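Local coordinates for protein transcription termination factor FttA (Pyrococcus horikoshii, PDB 3AF6) that probably terminates archaeal transcription by cleaving nascent RNA, as a zinc-dependent nuclease of the metallo-beta-lactamase superfamily with a beta-CASP domain, at residues A[502-505]-A[506-510]; A[412-415]-A[416-420]; A[307-310]-A[311-314]; A[556-559]-A[560-564]. All coordinates share one frame; numbering follows the deposited sequence.

All four contacts are local, made along a helix or at one of its ends. Contacts 1, 2 and 4 lie in the beta-CASP region, while contact 3 lies in the N-terminal part of the metallo-beta-lactamase domain. Contacts 2 and 4 have centres about 21 Å apart, and contacts 1 and 2 about 23 Å. Contact 3 is farthest from contact 2, about 41 Å between centres. None of the four touches another. Contacts 3 and 4 come nearest to the zinc site: the Y308 side chain is about 11 Å from those of H258 and D260, and the R558 side chain about 11 Å from that of H618. Contacts 1 and 2 lie away from the annotated sites.

Contact 1 of 4, residues A[502-505]-A[506-510]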
loop_
_atom_site.group_PDB
_atom_site.type_symbol
_atom_site.label_atom_id
_atom_site.label_comp_id
_atom_site.label_asym_id
_atom_site.label_seq_id
_atom_site.Cartn_x
_atom_site.Cartn_y
_atom_site.Cartn_z
ATOM N N ASN A 502 -15.427 -5.691 20.535
ATOM C CA ASN A 502 -16.365 -6.614 19.893
ATOM C C ASN A 502 -17.769 -6.059 19.684
ATOM O O ASN A 502 -18.093 -4.961 20.137
ATOM C CB ASN A 502 -16.454 -7.916 20.700
ATOM C CG ASN A 502 -16.729 -7.668 22.171
ATOM O OD1 ASN A 502 -17.717 -7.019 22.529
ATOM N ND2 ASN A 502 -15.852 -8.181 23.036
ATOM N N SER A 503 -18.591 -6.849 18.994
ATOM C CA SER A 503 -19.976 -6.502 18.669
ATOM C C SER A 503 -20.729 -5.935 19.866
ATOM O O SER A 503 -21.456 -4.946 19.756
ATOM C CB SER A 503 -20.723 -7.744 18.176
ATOM O OG SER A 503 -19.899 -8.565 17.362
ATOM N N ARG A 504 -20.548 -6.584 21.009
ATOM C CA ARG A 504 -21.214 -6.177 22.234
ATOM C C ARG A 504 -20.825 -4.761 22.669
ATOM O O ARG A 504 -21.682 -3.878 22.795
ATOM C CB ARG A 504 -20.889 -7.178 23.345
ATOM C CG ARG A 504 -21.739 -7.006 24.589
ATOM C CD ARG A 504 -23.170 -7.474 24.356
ATOM N NE ARG A 504 -24.088 -6.902 25.338
ATOM C CZ ARG A 504 -23.903 -6.941 26.657
ATOM N NH1 ARG A 504 -22.827 -7.528 27.170
ATOM N NH2 ARG A 504 -24.801 -6.391 27.464
ATOM N N GLU A 505 -19.528 -4.554 22.892
ATOM C CA GLU A 505 -19.011 -3.259 23.317
ATOM C C GLU A 505 -19.541 -2.144 22.424
ATOM O O GLU A 505 -19.820 -1.041 22.889
ATOM C CB GLU A 505 -17.479 -3.283 23.303
ATOM C CG GLU A 505 -16.822 -1.985 23.763
ATOM C CD GLU A 505 -15.366 -2.174 24.169
ATOM O OE1 GLU A 505 -14.643 -2.909 23.468
ATOM O OE2 GLU A 505 -14.941 -1.581 25.183
ATOM N N ARG A 506 -19.687 -2.448 21.139
ATOM C CA ARG A 506 -20.196 -1.486 20.172
ATOM C C ARG A 506 -21.627 -1.109 20.519
ATOM O O ARG A 506 -21.999 0.062 20.512
ATOM C CB ARG A 506 -20.160 -2.096 18.775
ATOM C CG ARG A 506 -20.750 -1.222 17.682
ATOM C CD ARG A 506 -20.682 -1.970 16.374
ATOM N NE ARG A 506 -19.350 -2.530 16.195
ATOM C CZ ARG A 506 -19.094 -3.674 15.573
ATOM N NH1 ARG A 506 -17.843 -4.099 15.463
ATOM N NH2 ARG A 506 -20.088 -4.396 15.066
ATOM N N GLN A 507 -22.430 -2.123 20.816
ATOM C CA GLN A 507 -23.824 -1.905 21.155
ATOM C C GLN A 507 -23.917 -1.028 22.402
ATOM O O GLN A 507 -24.703 -0.083 22.451
ATOM C CB GLN A 507 -24.523 -3.249 21.383
ATOM C CG GLN A 507 -26.027 -3.157 21.281
ATOM C CD GLN A 507 -26.477 -2.625 19.932
ATOM O OE1 GLN A 507 -26.288 -3.281 18.906
ATOM N NE2 GLN A 507 -27.064 -1.426 19.924
ATOM N N ASP A 508 -23.103 -1.340 23.404
ATOM C CA ASP A 508 -23.089 -0.559 24.635
ATOM C C ASP A 508 -22.886 0.917 24.302
ATOM O O ASP A 508 -23.734 1.760 24.618
ATOM C CB ASP A 508 -21.959 -1.035 25.549
ATOM C CG ASP A 508 -22.106 -2.488 25.941
ATOM O OD1 ASP A 508 -21.216 -3.010 26.646
ATOM O OD2 ASP A 508 -23.117 -3.106 25.544
ATOM N N ILE A 509 -21.758 1.213 23.655
ATOM C CA ILE A 509 -21.404 2.575 23.261
ATOM C C ILE A 509 -22.589 3.327 22.660
ATOM O O ILE A 509 -22.857 4.474 23.017
ATOM C CB ILE A 509 -20.250 2.579 22.226
ATOM C CG1 ILE A 509 -19.034 1.834 22.786
ATOM C CG2 ILE A 509 -19.861 4.008 21.890
ATOM C CD1 ILE A 509 -17.866 1.748 21.829
ATOM N N ILE A 510 -23.294 2.675 21.742
ATOM C CA ILE A 510 -24.445 3.282 21.084
ATOM C C ILE A 510 -25.543 3.577 22.096
ATOM O O ILE A 510 -26.106 4.675 22.117
ATOM C CB ILE A 510 -25.008 2.346 19.998
ATOM C CG1 ILE A 510 -23.888 1.966 19.025
ATOM C CG2 ILE A 510 -26.150 3.029 19.259
ATOM C CD1 ILE A 510 -24.230 0.819 18.095
#
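R504 and D508 sit one turn apart in the first part of helix 503-511 of the beta-CASP region and form a long salt bridge. R504 NE is 3.9 Å from D508 OD2. The oxygen lies over one face of the guanidinium, near its rim, and the two group planes stand 88° apart. No N-H points at the oxygen. R504 gets there by a bend at chi2 (72°).

E505 and I509 make the next pair. I509 N bonds E505 O at 3.1 Å, almost straight, and I509 CD1 lies 4.3 Å from E505 CG. R506 places one face of its guanidinium over S503 CA, while its backbone N bonds N502 O.

N502 caps the helix: its OD1 accepts from E505 N at 3.1 Å, with an N-H...O angle of 174°. Farther out, E505 OE2 bonds H498, E505 OE1 bonds A501 N, and R506 NE forms a salt bridge with D459. R506 touches Y533 and Q507 touches E532, both of helix 529-537.

The R504-D508 attraction is thus electrostatic and without direction, and nearby solvent probably weakens it. The N-cap bond is directional and satisfies an N-H of the first turn.

Contact 2 of 4, residues A[412-415]-A[416-420]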
loop_
_atom_site.group_PDB
_atom_site.type_symbol
_atom_site.label_atom_id
_atom_site.label_comp_id
_atom_site.label_asym_id
_atom_site.label_seq_id
_atom_site.Cartn_x
_atom_site.Cartn_y
_atom_site.Cartn_z
ATOM N N LEU A 412 -12.904 20.886 13.182
ATOM C CA LEU A 412 -13.123 19.566 13.752
ATOM C C LEU A 412 -13.280 19.637 15.272
ATOM O O LEU A 412 -14.140 18.973 15.849
ATOM C CB LEU A 412 -11.957 18.638 13.398
ATOM C CG LEU A 412 -11.991 17.260 14.065
ATOM C CD1 LEU A 412 -13.193 16.488 13.557
ATOM C CD2 LEU A 412 -10.714 16.498 13.779
ATOM N N ILE A 413 -12.432 20.432 15.918
ATOM C CA ILE A 413 -12.481 20.597 17.368
ATOM C C ILE A 413 -13.733 21.365 17.745
ATOM O O ILE A 413 -14.338 21.124 18.790
ATOM C CB ILE A 413 -11.267 21.384 17.881
ATOM C CG1 ILE A 413 -10.005 20.547 17.717
ATOM C CG2 ILE A 413 -11.468 21.763 19.321
ATOM C CD1 ILE A 413 -10.103 19.180 18.372
ATOM N N GLU A 414 -14.106 22.290 16.871
ATOM C CA GLU A 414 -15.273 23.126 17.063
ATOM C C GLU A 414 -16.528 22.267 17.107
ATOM O O GLU A 414 -17.228 22.235 18.121
ATOM C CB GLU A 414 -15.348 24.137 15.924
ATOM C CG GLU A 414 -16.538 25.060 15.947
ATOM C CD GLU A 414 -16.442 26.120 14.860
ATOM O OE1 GLU A 414 -17.410 26.895 14.690
ATOM O OE2 GLU A 414 -15.392 26.182 14.179
ATOM N N VAL A 415 -16.799 21.557 16.014
ATOM C CA VAL A 415 -17.972 20.690 15.914
ATOM C C VAL A 415 -18.083 19.703 17.079
ATOM O O VAL A 415 -19.179 19.453 17.583
ATOM C CB VAL A 415 -17.969 19.904 14.575
ATOM C CG1 VAL A 415 -19.037 18.811 14.594
ATOM C CG2 VAL A 415 -18.228 20.864 13.425
ATOM N N ILE A 416 -16.952 19.143 17.499
ATOM C CA ILE A 416 -16.950 18.195 18.608
ATOM C C ILE A 416 -17.465 18.857 19.889
ATOM O O ILE A 416 -18.299 18.289 20.595
ATOM C CB ILE A 416 -15.534 17.620 18.855
ATOM C CG1 ILE A 416 -15.153 16.680 17.713
ATOM C CG2 ILE A 416 -15.486 16.874 20.181
ATOM C CD1 ILE A 416 -13.769 16.086 17.846
ATOM N N HIS A 417 -16.979 20.061 20.182
ATOM C CA HIS A 417 -17.406 20.775 21.379
ATOM C C HIS A 417 -18.896 21.084 21.364
ATOM O O HIS A 417 -19.591 20.844 22.350
ATOM C CB HIS A 417 -16.603 22.065 21.538
ATOM C CG HIS A 417 -15.208 21.843 22.031
ATOM N ND1 HIS A 417 -14.227 22.809 21.953
ATOM C CD2 HIS A 417 -14.629 20.764 22.607
ATOM C CE1 HIS A 417 -13.102 22.332 22.458
ATOM N NE2 HIS A 417 -13.320 21.092 22.863
ATOM N N ASN A 418 -19.384 21.610 20.245
ATOM C CA ASN A 418 -20.797 21.943 20.102
ATOM C C ASN A 418 -21.667 20.692 20.081
ATOM O O ASN A 418 -22.899 20.782 20.081
ATOM C CB ASN A 418 -21.024 22.733 18.815
ATOM C CG ASN A 418 -20.397 24.109 18.859
ATOM O OD1 ASN A 418 -19.187 24.246 19.048
ATOM N ND2 ASN A 418 -21.219 25.139 18.688
ATOM N N THR A 419 -21.022 19.529 20.052
ATOM C CA THR A 419 -21.727 18.252 20.029
ATOM C C THR A 419 -21.678 17.614 21.414
ATOM O O THR A 419 -22.704 17.189 21.943
ATOM C CB THR A 419 -21.096 17.278 18.993
ATOM O OG1 THR A 419 -21.257 17.807 17.670
ATOM C CG2 THR A 419 -21.759 15.913 19.062
ATOM N N ILE A 420 -20.486 17.546 21.998
ATOM C CA ILE A 420 -20.331 16.970 23.329
ATOM C C ILE A 420 -21.177 17.783 24.297
ATOM O O ILE A 420 -21.839 17.240 25.181
ATOM C CB ILE A 420 -18.874 17.040 23.825
ATOM C CG1 ILE A 420 -17.927 16.404 22.808
ATOM C CG2 ILE A 420 -18.760 16.341 25.168
ATOM C CD1 ILE A 420 -18.211 14.952 22.528
#
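L412, I413 and V415 meet I416, H417 and T419 in i to i+4 pairs along one helix, 405-420, of the beta-CASP region. This is packing within the later half of that helix, away from the zinc site.

I413 and H417 lie side by side and point the same way. I413 CG2 touches the imidazole at H417 CE1, 3.6 Å away. I413 O lies 3.4 Å above one face of the same ring, set toward its rim, and it also accepts from H417 N. The ring reaches this place because H417 CG is turned beside its own backbone N (chi1 -76°), back toward the preceding turn.

V415 and T419 run alongside each other. T419 OG1 donates to V415 O at 2.7 Å, from a direction tilted 33° out of the carbonyl plane. The hydroxyl folds back onto its own helix in this way, and it also bonds S544 OG. The third pair is apolar: I416 CD1 lies 4.3 Å from L412 CG.

At the end of the helix I416 O accepts from both T419 N and I420 N. Outside, I413 and H417 face helix 435-447 through Y446. L412, I416 and T419 pack on strand 425-429, and L412 and V415 on I546 of strand 544-547, the neighbour of strand 425-429 in the parallel sheet.

Contact 3 of 4, residues A[307-310]-A[311-314]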
loop_
_atom_site.group_PDB
_atom_site.type_symbol
_atom_site.label_atom_id
_atom_site.label_comp_id
_atom_site.label_asym_id
_atom_site.label_seq_id
_atom_site.Cartn_x
_atom_site.Cartn_y
_atom_site.Cartn_z
ATOM N N LEU A 307 -16.374 -11.924 -2.776
ATOM C CA LEU A 307 -15.703 -11.937 -4.073
ATOM C C LEU A 307 -14.578 -12.946 -4.104
ATOM O O LEU A 307 -14.208 -13.434 -5.159
ATOM C CB LEU A 307 -15.131 -10.564 -4.416
ATOM C CG LEU A 307 -16.045 -9.516 -5.056
ATOM C CD1 LEU A 307 -15.245 -8.232 -5.267
ATOM C CD2 LEU A 307 -16.582 -10.026 -6.388
ATOM N N TYR A 308 -14.014 -13.235 -2.944
ATOM C CA TYR A 308 -12.948 -14.212 -2.860
ATOM C C TYR A 308 -12.776 -14.632 -1.415
ATOM O O TYR A 308 -13.538 -14.203 -0.556
ATOM C CB TYR A 308 -11.631 -13.673 -3.430
ATOM C CG TYR A 308 -11.341 -12.226 -3.112
ATOM C CD1 TYR A 308 -11.724 -11.224 -3.991
ATOM C CD2 TYR A 308 -10.701 -11.860 -1.926
ATOM C CE1 TYR A 308 -11.486 -9.899 -3.712
ATOM C CE2 TYR A 308 -10.451 -10.521 -1.629
ATOM C CZ TYR A 308 -10.851 -9.547 -2.537
ATOM O OH TYR A 308 -10.610 -8.222 -2.299
ATOM N N ARG A 309 -11.775 -15.462 -1.156
ATOM C CA ARG A 309 -11.540 -15.990 0.178
ATOM C C ARG A 309 -10.098 -15.842 0.648
ATOM O O ARG A 309 -9.206 -15.465 -0.121
ATOM C CB ARG A 309 -11.881 -17.485 0.194
ATOM C CG ARG A 309 -13.181 -17.846 -0.493
ATOM C CD ARG A 309 -14.360 -17.541 0.394
ATOM N NE ARG A 309 -15.613 -17.826 -0.293
ATOM C CZ ARG A 309 -16.732 -18.170 0.330
ATOM N NH1 ARG A 309 -16.742 -18.272 1.656
ATOM N NH2 ARG A 309 -17.833 -18.415 -0.371
ATOM N N PRO A 310 -9.857 -16.144 1.932
ATOM C CA PRO A 310 -8.545 -16.081 2.573
ATOM C C PRO A 310 -7.455 -16.832 1.806
ATOM O O PRO A 310 -6.319 -16.376 1.750
ATOM C CB PRO A 310 -8.813 -16.697 3.939
ATOM C CG PRO A 310 -10.180 -16.183 4.248
ATOM C CD PRO A 310 -10.919 -16.342 2.942
ATOM N N ARG A 311 -7.778 -17.978 1.220
ATOM C CA ARG A 311 -6.755 -18.729 0.483
ATOM C C ARG A 311 -6.262 -17.919 -0.712
ATOM O O ARG A 311 -5.103 -18.032 -1.118
ATOM C CB ARG A 311 -7.297 -20.091 0.015
ATOM C CG ARG A 311 -8.624 -20.017 -0.705
ATOM C CD ARG A 311 -9.217 -21.396 -0.962
ATOM N NE ARG A 311 -8.540 -22.108 -2.045
ATOM C CZ ARG A 311 -8.899 -23.310 -2.492
ATOM N NH1 ARG A 311 -9.933 -23.944 -1.945
ATOM N NH2 ARG A 311 -8.225 -23.880 -3.486
ATOM N N ASP A 312 -7.151 -17.101 -1.265
ATOM C CA ASP A 312 -6.818 -16.254 -2.403
ATOM C C ASP A 312 -5.896 -15.134 -1.935
ATOM O O ASP A 312 -4.910 -14.806 -2.594
ATOM C CB ASP A 312 -8.092 -15.668 -3.006
ATOM C CG ASP A 312 -9.058 -16.737 -3.450
ATOM O OD1 ASP A 312 -8.638 -17.614 -4.236
ATOM O OD2 ASP A 312 -10.228 -16.702 -3.014
ATOM N N ILE A 313 -6.229 -14.550 -0.793
ATOM C CA ILE A 313 -5.420 -13.497 -0.226
ATOM C C ILE A 313 -4.074 -14.105 0.166
ATOM O O ILE A 313 -3.038 -13.453 0.076
ATOM C CB ILE A 313 -6.108 -12.897 0.998
ATOM C CG1 ILE A 313 -7.436 -12.278 0.569
ATOM C CG2 ILE A 313 -5.205 -11.873 1.661
ATOM C CD1 ILE A 313 -8.150 -11.520 1.666
ATOM N N LYS A 314 -4.103 -15.368 0.587
ATOM C CA LYS A 314 -2.892 -16.082 0.972
ATOM C C LYS A 314 -2.011 -16.182 -0.267
ATOM O O LYS A 314 -0.782 -16.162 -0.169
ATOM C CB LYS A 314 -3.238 -17.488 1.471
ATOM C CG LYS A 314 -2.048 -18.340 1.946
ATOM C CD LYS A 314 -2.422 -19.825 1.912
ATOM C CE LYS A 314 -1.428 -20.717 2.652
ATOM N NZ LYS A 314 -1.585 -20.643 4.141
#
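Y308 meets D312 and I313, the residues of the first turn of helix 310-319 that face it. Its CB lies 3.4 Å from D312 OD2. Farther along the ring, Y308 CE2 is 4.1 Å from I313 CG1, and I313 CD1 is equally near; the two side chains cross at about a right angle. At the tip, Y308 OH bonds G263 O. The ring takes this course with CG in the crowded position between the backbone N and the carbonyl carbon (chi1 39°).

D312 OD2 also receives R309 N at 2.7 Å, a bond of 162° made on the anti lone pair of the oxygen. D312 CG is turned beside its own backbone N, which carries the carboxylate back to the start of the helix. R309 O in turn accepts from I313 N and, from above the carbonyl plane, from D312 N. K314 N bonds P310 O.

R309 is the N-cap and P310 opens the helix. The D312-R309 bond is the half of a capping box in which the N3 side chain accepts from the N-cap N-H. Through G263, the tyrosine ties this helix start to the chain just after helix 259-262, which carries zinc ligands D260 and H261.

Contact 4 of 4, residues A[556-559]-A[560-564]; sequences LGRQ and VQSGI
S562 holds OG beside its own backbone N (chi1 -67°), and this turns the hydroxyl back to R558 one turn earlier. S562 OG donates to R558 O at 2.6 Å, coming from above the carbonyl plane. R558 CG is 3.7 Å from the same hydroxyl. V560 likewise carries CG2 beside its backbone N, with CG1 anti to that nitrogen (chi1 175°). CG2 then lies 3.8 Å from L556 CD1, and the two side chains cross obliquely.

The backbone is that of a short helix running out. V560 N bonds L556 O, and Q561 N bonds G557 O at 2.7 Å. After that the bonds weaken: S562 N makes only weak ones, to R558 O and Q559 O. G563 then leaves helical angles with a positive phi of 112°, and its N bonds V560 O. This is a Schellman motif. The backbone angles at G563 suit glycine, since a CB there would press on the carbonyl O of S562. The chain then returns I564 to the helix, and I564 CG1 lies 3.9 Å from Q559 CG.

The guanidinium of R558, reached through a bend at chi3, is held elsewhere: by Q551 O through NE, and by salt bridges to E553 and to E620, two residues after zinc ligand H618 in the chain. L556 and V560 pack against I567 of strand 566-570 and F534 of helix 529-537; V560 and Q561 touch F547 of strand 544-547, and Q561 OE1 bonds T587 OG1 of strand 584-587.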
loop_
_atom_site.group_PDB
_atom_site.type_symbol
_atom_site.label_atom_id
_atom_site.label_comp_id
_atom_site.label_asym_id
_atom_site.label_seq_id
_atom_site.Cartn_x
_atom_site.Cartn_y
_atom_site.Cartn_z
ATOM N N LEU A 556 -23.529 5.400 0.290
ATOM C CA LEU A 556 -24.512 5.878 1.255
ATOM C C LEU A 556 -23.944 7.177 1.832
ATOM O O LEU A 556 -24.682 8.054 2.291
ATOM C CB LEU A 556 -24.698 4.852 2.376
ATOM C CG LEU A 556 -25.387 5.328 3.664
ATOM C CD1 LEU A 556 -26.747 5.917 3.335
ATOM C CD2 LEU A 556 -25.525 4.171 4.645
ATOM N N GLY A 557 -22.619 7.288 1.789
ATOM C CA GLY A 557 -21.940 8.462 2.303
ATOM C C GLY A 557 -22.243 9.739 1.545
ATOM O O GLY A 557 -22.646 10.735 2.150
ATOM N N ARG A 558 -22.044 9.733 0.228
ATOM C CA ARG A 558 -22.326 10.930 -0.556
ATOM C C ARG A 558 -23.800 11.282 -0.413
ATOM O O ARG A 558 -24.174 12.452 -0.349
ATOM C CB ARG A 558 -21.992 10.717 -2.037
ATOM C CG ARG A 558 -22.637 11.759 -2.948
ATOM C CD ARG A 558 -22.171 11.659 -4.390
ATOM N NE ARG A 558 -20.768 12.036 -4.538
ATOM C CZ ARG A 558 -20.216 12.445 -5.678
ATOM N NH1 ARG A 558 -20.954 12.529 -6.779
ATOM N NH2 ARG A 558 -18.932 12.779 -5.714
ATOM N N GLN A 559 -24.628 10.248 -0.354
ATOM C CA GLN A 559 -26.063 10.407 -0.219
ATOM C C GLN A 559 -26.379 11.207 1.044
ATOM O O GLN A 559 -27.120 12.189 0.996
ATOM C CB GLN A 559 -26.711 9.027 -0.174
ATOM C CG GLN A 559 -28.209 9.022 -0.376
ATOM C CD GLN A 559 -28.716 7.662 -0.823
ATOM O OE1 GLN A 559 -28.523 6.658 -0.137
ATOM N NE2 GLN A 559 -29.364 7.625 -1.981
ATOM N N VAL A 560 -25.806 10.787 2.169
ATOM C CA VAL A 560 -26.009 11.473 3.442
ATOM C C VAL A 560 -25.380 12.867 3.398
ATOM O O VAL A 560 -25.983 13.862 3.812
ATOM C CB VAL A 560 -25.354 10.700 4.599
ATOM C CG1 VAL A 560 -25.481 11.492 5.891
ATOM C CG2 VAL A 560 -25.986 9.331 4.730
ATOM N N GLN A 561 -24.153 12.910 2.885
ATOM C CA GLN A 561 -23.380 14.136 2.761
ATOM C C GLN A 561 -24.073 15.155 1.868
ATOM O O GLN A 561 -23.808 16.349 1.958
ATOM C CB GLN A 561 -22.004 13.807 2.181
ATOM C CG GLN A 561 -21.011 14.945 2.223
ATOM C CD GLN A 561 -19.804 14.696 1.338
ATOM O OE1 GLN A 561 -18.696 15.143 1.642
ATOM N NE2 GLN A 561 -20.016 13.994 0.230
ATOM N N SER A 562 -24.967 14.682 1.007
ATOM C CA SER A 562 -25.673 15.566 0.084
ATOM C C SER A 562 -26.909 16.232 0.664
ATOM O O SER A 562 -27.476 17.136 0.051
ATOM C CB SER A 562 -26.055 14.804 -1.184
ATOM O OG SER A 562 -24.893 14.451 -1.915
ATOM N N GLY A 563 -27.331 15.782 1.838
ATOM C CA GLY A 563 -28.494 16.378 2.456
ATOM C C GLY A 563 -29.710 15.481 2.547
ATOM O O GLY A 563 -30.626 15.788 3.311
ATOM N N ILE A 564 -29.739 14.388 1.785
ATOM C CA ILE A 564 -30.887 13.477 1.829
ATOM C C ILE A 564 -31.200 13.184 3.294
ATOM O O ILE A 564 -30.310 12.814 4.064
ATOM C CB ILE A 564 -30.601 12.144 1.097
ATOM C CG1 ILE A 564 -30.057 12.410 -0.308
ATOM C CG2 ILE A 564 -31.877 11.331 1.001
ATOM C CD1 ILE A 564 -30.978 13.221 -1.193
#